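Rhusiopathiae surface protein B (Erysipelothrix rhusiopathiae, PDB 3V10) is a cell-wall-anchored surface protein that probably binds collagen, the chain described here being its collagen-binding region built from Ig-like (DEv-IgG) domains. Local coordinates at residues A[6-10]-A[36-40]; A[204-208]-A[274-278]; A[233-238]-A[249-255]; A[278-282]-A[300-304]. The contacts are given in a common frame with arbitrary orientation. Residue numbers count along the deposited sequence, not the author numbering.

Overall arrangement
Interaction 1 lies in the first Ig-like domain, far from the other three, which cluster in the second; its centre is about 38 Å from that of interaction 2, 45 Å from interaction 4 and 63 Å from interaction 3. Interactions 2 and 4 form one continuous patch: they share K278 on strand 276-286, their centres are about 11 Å apart, and they touch where Y277 O lies 3.4 Å from S304 CB. Interaction 3 is nested in the chain loop that interaction 2 closes, about 29 Å away between centres, and about 22 Å from interaction 4. All three reach the same sheet. The assembly is a single protein chain, without a collagen partner.

Interaction 1 of 4, residues A[6-10]-A[36-40]; sequences NEAIF and DMNNG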
loop_
_atom_site.group_PDB
_atom_site.type_symbol
_atom_site.label_atom_id
_atom_site.label_comp_id
_atom_site.label_asym_id
_atom_site.label_seq_id
_atom_site.Cartn_x
_atom_site.Cartn_y
_atom_site.Cartn_z
ATOM N N ASN A 6 23.685 12.817 10.510
ATOM C CA ASN A 6 23.871 12.585 11.934
ATOM C C ASN A 6 23.885 13.848 12.783
ATOM O O ASN A 6 24.224 13.798 13.966
ATOM C CB ASN A 6 25.132 11.764 12.168
ATOM C CG ASN A 6 24.996 10.353 11.637
ATOM O OD1 ASN A 6 24.157 9.575 12.106
ATOM N ND2 ASN A 6 25.805 10.016 10.647
ATOM N N GLU A 7 23.511 14.972 12.176
ATOM C CA GLU A 7 23.436 16.250 12.889
ATOM C C GLU A 7 22.133 16.292 13.686
ATOM O O GLU A 7 21.174 15.593 13.354
ATOM C CB GLU A 7 23.458 17.413 11.899
ATOM C CG GLU A 7 24.810 17.689 11.295
ATOM C CD GLU A 7 25.817 18.120 12.346
ATOM O OE1 GLU A 7 26.376 17.242 13.027
ATOM O OE2 GLU A 7 26.037 19.336 12.500
ATOM N N ALA A 8 22.092 17.130 14.722
ATOM C CA ALA A 8 20.914 17.246 15.579
ATOM C C ALA A 8 19.892 18.267 15.083
ATOM O O ALA A 8 19.511 19.174 15.822
ATOM C CB ALA A 8 21.347 17.596 16.999
ATOM N N ILE A 9 19.438 18.112 13.842
ATOM C CA ILE A 9 18.461 19.036 13.262
ATOM C C ILE A 9 17.059 18.446 13.186
ATOM O O ILE A 9 16.121 19.115 12.742
ATOM C CB ILE A 9 18.865 19.479 11.824
ATOM C CG1 ILE A 9 19.049 18.256 10.923
ATOM C CG2 ILE A 9 20.142 20.296 11.870
ATOM C CD1 ILE A 9 19.041 18.582 9.448
ATOM N N PHE A 10 16.913 17.205 13.639
ATOM C CA PHE A 10 15.629 16.521 13.596
ATOM C C PHE A 10 14.834 16.682 14.883
ATOM O O PHE A 10 15.190 16.138 15.934
ATOM C CB PHE A 10 15.874 15.058 13.244
ATOM C CG PHE A 10 16.724 14.896 12.015
ATOM C CD1 PHE A 10 18.100 14.717 12.118
ATOM C CD2 PHE A 10 16.161 15.023 10.747
ATOM C CE1 PHE A 10 18.903 14.674 10.977
ATOM C CE2 PHE A 10 16.955 14.983 9.605
ATOM C CZ PHE A 10 18.326 14.808 9.718
ATOM N N ASP A 36 16.396 24.376 10.903
ATOM C CA ASP A 36 17.747 24.908 10.842
ATOM C C ASP A 36 18.386 25.139 12.211
ATOM O O ASP A 36 19.319 25.931 12.334
ATOM C CB ASP A 36 17.767 26.211 10.039
ATOM C CG ASP A 36 16.693 27.185 10.479
ATOM O OD1 ASP A 36 16.225 27.088 11.632
ATOM O OD2 ASP A 36 16.325 28.057 9.669
ATOM N N MET A 37 17.877 24.465 13.240
ATOM C CA MET A 37 18.455 24.590 14.578
ATOM C C MET A 37 19.211 23.301 14.867
ATOM O O MET A 37 18.608 22.237 15.027
ATOM C CB MET A 37 17.372 24.792 15.645
ATOM C CG MET A 37 16.758 26.183 15.687
ATOM S SD MET A 37 17.970 27.531 15.693
ATOM C CE MET A 37 18.944 27.160 17.053
ATOM N N ASN A 38 20.535 23.396 14.919
ATOM C CA ASN A 38 21.370 22.228 15.175
ATOM C C ASN A 38 22.061 22.324 16.533
ATOM O O ASN A 38 23.023 23.077 16.702
ATOM C CB ASN A 38 22.402 22.085 14.051
ATOM C CG ASN A 38 23.289 20.877 14.226
ATOM O OD1 ASN A 38 22.920 19.913 14.893
ATOM N ND2 ASN A 38 24.467 20.917 13.614
ATOM N N ASN A 39 21.570 21.555 17.502
ATOM C CA ASN A 39 22.132 21.575 18.846
ATOM C C ASN A 39 22.052 22.982 19.437
ATOM O O ASN A 39 22.975 23.450 20.104
ATOM C CB ASN A 39 23.586 21.090 18.825
ATOM C CG ASN A 39 23.719 19.637 19.233
ATOM O OD1 ASN A 39 24.599 18.924 18.752
ATOM N ND2 ASN A 39 22.852 19.192 20.138
ATOM N N GLY A 40 20.934 23.652 19.178
ATOM C CA GLY A 40 20.735 24.991 19.699
ATOM C C GLY A 40 21.459 26.067 18.916
ATOM O O GLY A 40 21.457 27.230 19.315
#
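N38 holds this contact together with its carboxamide. With chi1 at t the side chain reaches across to the 6-10 loop, where ND2 donates to E7 OE2 in a very short hydrogen bond of 2.5 Å, while OD1 accepts a weak one from A8 N at 2.9 Å. One amide thus bridges a side chain and the adjoining backbone. Outside the two segments, E7 OE2 also has a long, weak ion pair with K2.

A8 sits at the centre of an inverse gamma turn, closed by a weak bond of 3.1 Å from I9 N to E7 O. The turn points A8 O at the other segment, where it meets M37 O at 3.3 Å, two acceptors facing each other. Packing surrounds this polar core: I9 CG2 lies 3.6 Å from N38 CB, and A8 CB comes within 3.8 Å of N39 ND2. N39 and G40 have positive phi and the backbone angles of a type I' turn, as expected at the tip of the tight hairpin 37-38/41-42.

The contact lies on the surface of the first Ig-like domain and ties the N-terminal lead-in to that hairpin. I9 pairs through its backbone with S35 as strand 10-16 joins strand 28-35, F10 packs on L32, F34 and F51, and D36 bonds to V111 with its carboxylate and to V43 with its backbone.

Interaction 2 of 4, residues A[204-208]-A[274-278]; sequences IGEGH and LENYK
H208 lays one face of its imidazole against Y277, whose CB sits 3.9 Å from the ring centroid and 10° off the normal, a CH-pi contact. The phenol ring turns its edge to that imidazole, T-shaped, with centroids 5.6 Å apart and planes at 68°. H208 has chi1 p (56°) and Y277 chi1 m (-65°). The imidazole edge points at K278 O, which accepts from H208 NE2 and from G205 N, both at 2.8 Å.

Residues 205-208 form a type II beta turn, with E206 at -72/154 and G207 at 95/-19, facing strand 276-278. The nearest CA pairs are G205 with K278 (4.8 Å) and G207 with Y277 (6.4 Å). A CB on G205 would lie 2.6 Å from K278 O; one on G207 would lie 2.5 Å from L274 CD2 and, at its positive phi, jam against E206 O. L274 (chi1 t, chi2 p) places CD2 3.1 Å from E206 O and 3.8 Å from G207 CA. A water donates to E206 O (2.6 Å), accepts from K278 N (2.8 Å) and bonds weakly to N276 O (3.5 Å).

This turn carries the chain from one sheet of the Ig-like sandwich to the other. Strand 198-204 pairs with 276-286, whereas 208-221 runs beside 260-269, whose T267 bonds to H208 ND1; Y277 packs on A269 and M181 and bonds through OH to D271 O.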
loop_
_atom_site.group_PDB
_atom_site.type_symbol
_atom_site.label_atom_id
_atom_site.label_comp_id
_atom_site.label_asym_id
_atom_site.label_seq_id
_atom_site.Cartn_x
_atom_site.Cartn_y
_atom_site.Cartn_z
ATOM N N ILE A 204 -16.520 0.588 -5.651
ATOM C CA ILE A 204 -15.225 1.192 -5.361
ATOM C C ILE A 204 -15.471 2.512 -4.651
ATOM O O ILE A 204 -16.274 3.330 -5.106
ATOM C CB ILE A 204 -14.428 1.426 -6.657
ATOM C CG1 ILE A 204 -14.142 0.080 -7.322
ATOM C CG2 ILE A 204 -13.124 2.170 -6.358
ATOM C CD1 ILE A 204 -13.677 0.194 -8.760
ATOM N N GLY A 205 -14.778 2.713 -3.533
ATOM C CA GLY A 205 -14.957 3.925 -2.753
ATOM C C GLY A 205 -14.506 5.228 -3.382
ATOM O O GLY A 205 -14.015 5.267 -4.508
ATOM N N GLU A 206 -14.674 6.314 -2.634
ATOM C CA GLU A 206 -14.285 7.634 -3.118
ATOM C C GLU A 206 -12.764 7.777 -3.162
ATOM O O GLU A 206 -12.046 7.093 -2.437
ATOM C CB GLU A 206 -14.886 8.715 -2.212
ATOM C CG GLU A 206 -15.009 8.285 -0.757
ATOM C CD GLU A 206 -15.083 9.455 0.212
ATOM O OE1 GLU A 206 -14.576 10.543 -0.127
ATOM O OE2 GLU A 206 -15.624 9.282 1.324
ATOM N N GLY A 207 -12.273 8.647 -4.038
ATOM C CA GLY A 207 -10.840 8.873 -4.124
ATOM C C GLY A 207 -10.073 8.080 -5.164
ATOM O O GLY A 207 -8.944 8.429 -5.502
ATOM N N HIS A 208 -10.656 6.992 -5.651
ATOM C CA HIS A 208 -9.992 6.201 -6.674
ATOM C C HIS A 208 -11.003 5.626 -7.654
ATOM O O HIS A 208 -12.189 5.545 -7.350
ATOM C CB HIS A 208 -9.127 5.087 -6.060
ATOM C CG HIS A 208 -9.868 4.151 -5.151
ATOM N ND1 HIS A 208 -9.655 2.788 -5.168
ATOM C CD2 HIS A 208 -10.778 4.377 -4.174
ATOM C CE1 HIS A 208 -10.403 2.217 -4.241
ATOM N NE2 HIS A 208 -11.093 3.159 -3.623
ATOM N N LEU A 274 -6.629 11.582 0.492
ATOM C CA LEU A 274 -7.585 10.759 1.232
ATOM C C LEU A 274 -6.817 9.779 2.117
ATOM O O LEU A 274 -5.903 9.100 1.646
ATOM C CB LEU A 274 -8.491 10.000 0.254
ATOM C CG LEU A 274 -9.830 9.500 0.799
ATOM C CD1 LEU A 274 -10.679 10.676 1.254
ATOM C CD2 LEU A 274 -10.548 8.727 -0.290
ATOM N N GLU A 275 -7.181 9.706 3.394
ATOM C CA GLU A 275 -6.504 8.822 4.327
ATOM C C GLU A 275 -6.570 7.326 3.991
ATOM O O GLU A 275 -5.612 6.596 4.225
ATOM C CB GLU A 275 -7.053 9.084 5.715
ATOM C CG GLU A 275 -7.036 10.564 6.077
ATOM C CD GLU A 275 -6.211 10.858 7.339
ATOM O OE1 GLU A 275 -5.724 12.007 7.536
ATOM O OE2 GLU A 275 -6.053 9.926 8.155
ATOM N N ASN A 276 -7.699 6.878 3.446
ATOM C CA ASN A 276 -7.853 5.469 3.061
ATOM C C ASN A 276 -8.621 5.347 1.747
ATOM O O ASN A 276 -9.493 6.162 1.461
ATOM C CB ASN A 276 -8.610 4.665 4.132
ATOM C CG ASN A 276 -8.011 4.811 5.513
ATOM O OD1 ASN A 276 -8.459 5.638 6.308
ATOM N ND2 ASN A 276 -6.992 4.017 5.803
ATOM N N TYR A 277 -8.287 4.338 0.950
ATOM C CA TYR A 277 -8.976 4.091 -0.319
ATOM C C TYR A 277 -9.772 2.822 -0.078
ATOM O O TYR A 277 -9.208 1.735 0.012
ATOM C CB TYR A 277 -7.965 3.898 -1.447
ATOM C CG TYR A 277 -7.167 5.152 -1.717
ATOM C CD1 TYR A 277 -7.743 6.246 -2.365
ATOM C CD2 TYR A 277 -5.854 5.272 -1.265
ATOM C CE1 TYR A 277 -7.032 7.432 -2.552
ATOM C CE2 TYR A 277 -5.138 6.450 -1.443
ATOM C CZ TYR A 277 -5.726 7.523 -2.083
ATOM O OH TYR A 277 -4.998 8.683 -2.246
ATOM N N LYS A 278 -11.087 2.974 0.035
ATOM C CA LYS A 278 -11.957 1.846 0.341
ATOM C C LYS A 278 -12.635 1.165 -0.834
ATOM O O LYS A 278 -12.706 1.699 -1.936
ATOM C CB LYS A 278 -13.046 2.291 1.321
ATOM C CG LYS A 278 -12.532 3.033 2.543
ATOM C CD LYS A 278 -13.679 3.439 3.461
ATOM C CE LYS A 278 -13.178 4.259 4.642
ATOM N NZ LYS A 278 -12.610 5.559 4.208
HETATM O O HOH W 1 -12.323 5.493 -0.436
#

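Interaction 3 of 4, residues A[233-238]-A[249-255]; sequences FNKEYG and VMIPKEK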
loop_
_atom_site.group_PDB
_atom_site.type_symbol
_atom_site.label_atom_id
_atom_site.label_comp_id
_atom_site.label_asym_id
_atom_site.label_seq_id
_atom_site.Cartn_x
_atom_site.Cartn_y
_atom_site.Cartn_z
ATOM N N PHE A 233 -14.110 -14.229 -20.000
ATOM C CA PHE A 233 -15.008 -14.600 -18.913
ATOM C C PHE A 233 -16.447 -14.349 -19.346
ATOM O O PHE A 233 -17.326 -15.188 -19.138
ATOM C CB PHE A 233 -14.702 -13.767 -17.667
ATOM C CG PHE A 233 -15.594 -14.080 -16.499
ATOM C CD1 PHE A 233 -15.300 -15.138 -15.646
ATOM C CD2 PHE A 233 -16.737 -13.322 -16.259
ATOM C CE1 PHE A 233 -16.132 -15.438 -14.566
ATOM C CE2 PHE A 233 -17.577 -13.614 -15.182
ATOM C CZ PHE A 233 -17.268 -14.677 -14.336
ATOM N N ASN A 234 -16.680 -13.185 -19.949
ATOM C CA ASN A 234 -18.012 -12.809 -20.409
ATOM C C ASN A 234 -18.564 -13.724 -21.496
ATOM O O ASN A 234 -19.774 -13.765 -21.717
ATOM C CB ASN A 234 -18.019 -11.366 -20.924
ATOM C CG ASN A 234 -17.816 -10.353 -19.817
ATOM O OD1 ASN A 234 -18.025 -10.650 -18.644
ATOM N ND2 ASN A 234 -17.416 -9.142 -20.187
ATOM N N LYS A 235 -17.682 -14.451 -22.175
ATOM C CA LYS A 235 -18.117 -15.349 -23.241
ATOM C C LYS A 235 -18.291 -16.798 -22.802
ATOM O O LYS A 235 -18.988 -17.568 -23.468
ATOM C CB LYS A 235 -17.123 -15.311 -24.408
ATOM C CG LYS A 235 -16.927 -13.941 -25.039
ATOM C CD LYS A 235 -16.078 -14.030 -26.309
ATOM C CE LYS A 235 -14.682 -14.584 -26.037
ATOM N NZ LYS A 235 -13.886 -13.685 -25.159
ATOM N N GLU A 236 -17.678 -17.174 -21.682
ATOM C CA GLU A 236 -17.752 -18.558 -21.224
ATOM C C GLU A 236 -18.323 -18.839 -19.837
ATOM O O GLU A 236 -19.065 -19.807 -19.661
ATOM C CB GLU A 236 -16.359 -19.195 -21.277
ATOM C CG GLU A 236 -15.714 -19.258 -22.648
ATOM C CD GLU A 236 -14.343 -19.908 -22.597
ATOM O OE1 GLU A 236 -13.451 -19.376 -21.900
ATOM O OE2 GLU A 236 -14.160 -20.956 -23.252
ATOM N N TYR A 237 -17.987 -18.009 -18.854
ATOM C CA TYR A 237 -18.428 -18.274 -17.485
ATOM C C TYR A 237 -19.480 -17.385 -16.841
ATOM O O TYR A 237 -20.132 -17.796 -15.886
ATOM C CB TYR A 237 -17.206 -18.332 -16.571
ATOM C CG TYR A 237 -16.161 -19.315 -17.032
ATOM C CD1 TYR A 237 -15.235 -18.973 -18.022
ATOM C CD2 TYR A 237 -16.119 -20.605 -16.509
ATOM C CE1 TYR A 237 -14.295 -19.898 -18.477
ATOM C CE2 TYR A 237 -15.183 -21.536 -16.958
ATOM C CZ TYR A 237 -14.279 -21.178 -17.940
ATOM O OH TYR A 237 -13.365 -22.103 -18.383
ATOM N N GLY A 238 -19.647 -16.169 -17.334
ATOM C CA GLY A 238 -20.635 -15.304 -16.728
ATOM C C GLY A 238 -20.623 -13.909 -17.302
ATOM O O GLY A 238 -20.332 -13.724 -18.480
ATOM N N VAL A 249 -20.235 -8.804 -10.771
ATOM C CA VAL A 249 -19.839 -10.108 -11.274
ATOM C C VAL A 249 -21.021 -11.040 -11.079
ATOM O O VAL A 249 -21.521 -11.194 -9.961
ATOM C CB VAL A 249 -18.628 -10.677 -10.490
ATOM C CG1 VAL A 249 -18.229 -12.045 -11.046
ATOM C CG2 VAL A 249 -17.459 -9.707 -10.572
ATOM N N MET A 250 -21.474 -11.647 -12.172
ATOM C CA MET A 250 -22.593 -12.574 -12.128
ATOM C C MET A 250 -22.142 -13.912 -12.699
ATOM O O MET A 250 -21.586 -13.975 -13.802
ATOM C CB MET A 250 -23.782 -12.008 -12.921
ATOM C CG MET A 250 -24.431 -10.799 -12.251
ATOM S SD MET A 250 -25.676 -9.935 -13.269
ATOM C CE MET A 250 -24.670 -8.630 -13.926
ATOM N N ILE A 251 -22.355 -14.979 -11.938
ATOM C CA ILE A 251 -21.958 -16.315 -12.374
ATOM C C ILE A 251 -23.117 -17.304 -12.271
ATOM O O ILE A 251 -23.617 -17.579 -11.181
ATOM C CB ILE A 251 -20.787 -16.853 -11.525
ATOM C CG1 ILE A 251 -19.641 -15.840 -11.513
ATOM C CG2 ILE A 251 -20.302 -18.185 -12.097
ATOM C CD1 ILE A 251 -18.508 -16.208 -10.577
ATOM N N PRO A 252 -23.568 -17.843 -13.414
ATOM C CA PRO A 252 -24.675 -18.806 -13.408
ATOM C C PRO A 252 -24.341 -20.039 -12.569
ATOM O O PRO A 252 -23.191 -20.459 -12.509
ATOM C CB PRO A 252 -24.833 -19.158 -14.886
ATOM C CG PRO A 252 -24.399 -17.906 -15.580
ATOM C CD PRO A 252 -23.178 -17.495 -14.792
ATOM N N LYS A 253 -25.356 -20.615 -11.935
ATOM C CA LYS A 253 -25.191 -21.792 -11.089
ATOM C C LYS A 253 -24.279 -22.908 -11.649
ATOM O O LYS A 253 -23.379 -23.368 -10.942
ATOM C CB LYS A 253 -26.577 -22.360 -10.751
ATOM C CG LYS A 253 -26.551 -23.611 -9.902
ATOM C CD LYS A 253 -27.956 -24.159 -9.704
ATOM C CE LYS A 253 -27.963 -25.438 -8.875
ATOM N NZ LYS A 253 -29.342 -26.018 -8.782
ATOM N N GLU A 254 -24.498 -23.329 -12.901
ATOM C CA GLU A 254 -23.687 -24.402 -13.521
ATOM C C GLU A 254 -22.221 -24.028 -13.730
ATOM O O GLU A 254 -21.351 -24.894 -13.749
ATOM C CB GLU A 254 -24.246 -24.876 -14.900
ATOM C CG GLU A 254 -25.685 -24.480 -15.307
ATOM C CD GLU A 254 -26.758 -25.050 -14.388
ATOM O OE1 GLU A 254 -26.433 -25.959 -13.599
ATOM O OE2 GLU A 254 -27.927 -24.594 -14.434
ATOM N N LYS A 255 -21.951 -22.743 -13.926
ATOM C CA LYS A 255 -20.584 -22.279 -14.135
ATOM C C LYS A 255 -19.832 -22.061 -12.825
ATOM O O LYS A 255 -18.615 -22.215 -12.759
ATOM C CB LYS A 255 -20.587 -20.985 -14.964
ATOM C CG LYS A 255 -21.039 -21.187 -16.404
ATOM C CD LYS A 255 -20.183 -22.232 -17.133
ATOM C CE LYS A 255 -20.553 -22.328 -18.608
ATOM N NZ LYS A 255 -21.996 -22.643 -18.791
#
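V249 opens the segment near the end of strand 246-251, its CG1 4.3 Å from F233 CZ. At M250 the backbone takes over: M250 O meets G238 CA at 3.4 Å in a CA-H...O contact. A CB on G238 would come within 2.2 Å of that oxygen. I251 returns to the core, placing CG1 3.9 Å from CZ at the edge of the F233 ring and CG2 3.8 Å from Y237 O.

Here helix 230-236 links the two sheets of the Ig-like domain, running from strand 224-229 of one to strand 239-243 of the other, and F233 plugs the space between, packing also on V217 and I240. F233 O accepts from the backbone N of E236, Y237 and G238 as the helix ends.

P252, the N-cap of helix 253-256, brings CD to 3.3 Å from Y237 O, a buried carbonyl without a polar partner. K255 covers it from the next turn: CB is 3.4 Å from Y237 O, and CE 3.1 Å from E236 O. The Y237 hydroxyl, at the far end of the ring, is hydrogen-bonded to K226 NZ.

Interaction 4 of 4, residues A[278-282]-A[300-304]; sequences KNSST and YTDTS
Strand 278-282 runs antiparallel to 301-304, the CA 278-to-281 and CA 301-to-304 directions 170° apart. N279 and T303 form a hydrogen-bonded pair (CA-CA 5.6 Å), with N279 N to T303 O at 3.0 Å and T303 N to N279 O at 2.9 Å. In the next, non-hydrogen-bonded pair K278 CA is 4.1 Å from S304 CA; beyond the ladder S280 CA is 4.1 Å from D302 CA and S281 CA 5.2 Å from T301 CA. CA-H...O contacts flank the ladder, K278 CA to T303 O at 3.6 Å and D302 CA to N279 O at 3.4 Å.

Y300 and T301 end a helix, and D302 (-122/148) turns extended. There side chains continue the pairing. D302, chi1 m, places OD1 3.1 Å from S281 N as a hydrogen-bond acceptor and 3.2 Å from S280 CA. S281, chi1 p, donates through OG to T301 O at 2.6 Å; that hydroxyl is also bonded to Y167 OH.

K278 and S304 occupy one face, K278 CG 3.9 Å from S304 CB. N279 and T303 project from the other face, where both touch W183 of the opposing sheet.

Strand 276-286 is thereby flanked by 303-306 and by 198-204, to which the backbones of S280 and T282 bond. This is antiparallel pairing within one sheet of an Ig-like beta sandwich, here the second Ig-like domain, which matches the collagen-binding domain family.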
loop_
_atom_site.group_PDB
_atom_site.type_symbol
_atom_site.label_atom_id
_atom_site.label_comp_id
_atom_site.label_asym_id
_atom_site.label_seq_id
_atom_site.Cartn_x
_atom_site.Cartn_y
_atom_site.Cartn_z
ATOM N N LYS A 278 -11.087 2.974 0.035
ATOM C CA LYS A 278 -11.957 1.846 0.341
ATOM C C LYS A 278 -12.635 1.165 -0.834
ATOM O O LYS A 278 -12.706 1.699 -1.936
ATOM C CB LYS A 278 -13.046 2.291 1.321
ATOM C CG LYS A 278 -12.532 3.033 2.543
ATOM C CD LYS A 278 -13.679 3.439 3.461
ATOM C CE LYS A 278 -13.178 4.259 4.642
ATOM N NZ LYS A 278 -12.610 5.559 4.208
ATOM N N ASN A 279 -13.146 -0.030 -0.559
ATOM C CA ASN A 279 -13.874 -0.818 -1.534
ATOM C C ASN A 279 -14.815 -1.699 -0.724
ATOM O O ASN A 279 -14.389 -2.370 0.217
ATOM C CB ASN A 279 -12.926 -1.687 -2.358
ATOM C CG ASN A 279 -13.640 -2.426 -3.468
ATOM O OD1 ASN A 279 -14.386 -1.833 -4.245
ATOM N ND2 ASN A 279 -13.410 -3.726 -3.553
ATOM N N SER A 280 -16.092 -1.684 -1.074
ATOM C CA SER A 280 -17.060 -2.499 -0.359
ATOM C C SER A 280 -17.785 -3.355 -1.383
ATOM O O SER A 280 -17.894 -2.971 -2.543
ATOM C CB SER A 280 -18.050 -1.614 0.405
ATOM O OG SER A 280 -18.831 -0.813 -0.466
ATOM N N SER A 281 -18.249 -4.524 -0.968
ATOM C CA SER A 281 -18.965 -5.400 -1.888
ATOM C C SER A 281 -20.012 -6.222 -1.156
ATOM O O SER A 281 -19.933 -6.404 0.063
ATOM C CB SER A 281 -17.983 -6.329 -2.619
ATOM O OG SER A 281 -17.392 -7.280 -1.740
ATOM N N THR A 282 -21.009 -6.688 -1.902
ATOM C CA THR A 282 -22.065 -7.520 -1.349
ATOM C C THR A 282 -22.172 -8.748 -2.242
ATOM O O THR A 282 -21.866 -8.690 -3.432
ATOM C CB THR A 282 -23.424 -6.774 -1.302
ATOM O OG1 THR A 282 -23.840 -6.425 -2.629
ATOM C CG2 THR A 282 -23.293 -5.499 -0.473
ATOM N N TYR A 300 -15.054 -9.506 5.497
ATOM C CA TYR A 300 -14.673 -10.330 4.352
ATOM C C TYR A 300 -14.959 -9.622 3.026
ATOM O O TYR A 300 -14.153 -9.684 2.096
ATOM C CB TYR A 300 -15.455 -11.644 4.316
ATOM C CG TYR A 300 -15.058 -12.675 5.331
ATOM C CD1 TYR A 300 -13.717 -12.922 5.616
ATOM C CD2 TYR A 300 -16.024 -13.454 5.960
ATOM C CE1 TYR A 300 -13.345 -13.927 6.507
ATOM C CE2 TYR A 300 -15.665 -14.463 6.852
ATOM C CZ TYR A 300 -14.325 -14.693 7.118
ATOM O OH TYR A 300 -13.964 -15.691 7.995
ATOM N N THR A 301 -16.111 -8.962 2.943
ATOM C CA THR A 301 -16.528 -8.297 1.704
ATOM C C THR A 301 -16.033 -6.877 1.463
ATOM O O THR A 301 -16.097 -6.385 0.334
ATOM C CB THR A 301 -18.061 -8.277 1.596
ATOM O OG1 THR A 301 -18.598 -7.339 2.538
ATOM C CG2 THR A 301 -18.625 -9.664 1.903
ATOM N N ASP A 302 -15.550 -6.218 2.514
ATOM C CA ASP A 302 -15.061 -4.840 2.400
ATOM C C ASP A 302 -13.613 -4.735 2.854
ATOM O O ASP A 302 -13.188 -5.454 3.758
ATOM C CB ASP A 302 -15.857 -3.881 3.297
ATOM C CG ASP A 302 -17.346 -3.917 3.048
ATOM O OD1 ASP A 302 -17.799 -4.529 2.060
ATOM O OD2 ASP A 302 -18.071 -3.307 3.868
ATOM N N THR A 303 -12.864 -3.824 2.244
ATOM C CA THR A 303 -11.486 -3.623 2.657
ATOM C C THR A 303 -10.997 -2.250 2.210
ATOM O O THR A 303 -11.754 -1.466 1.636
ATOM C CB THR A 303 -10.566 -4.733 2.114
ATOM O OG1 THR A 303 -9.347 -4.742 2.864
ATOM C CG2 THR A 303 -10.240 -4.502 0.654
ATOM N N SER A 304 -9.742 -1.942 2.497
ATOM C CA SER A 304 -9.207 -0.651 2.113
ATOM C C SER A 304 -7.695 -0.666 2.136
ATOM O O SER A 304 -7.075 -1.574 2.693
ATOM C CB SER A 304 -9.719 0.429 3.062
ATOM O OG SER A 304 -9.238 0.212 4.375
#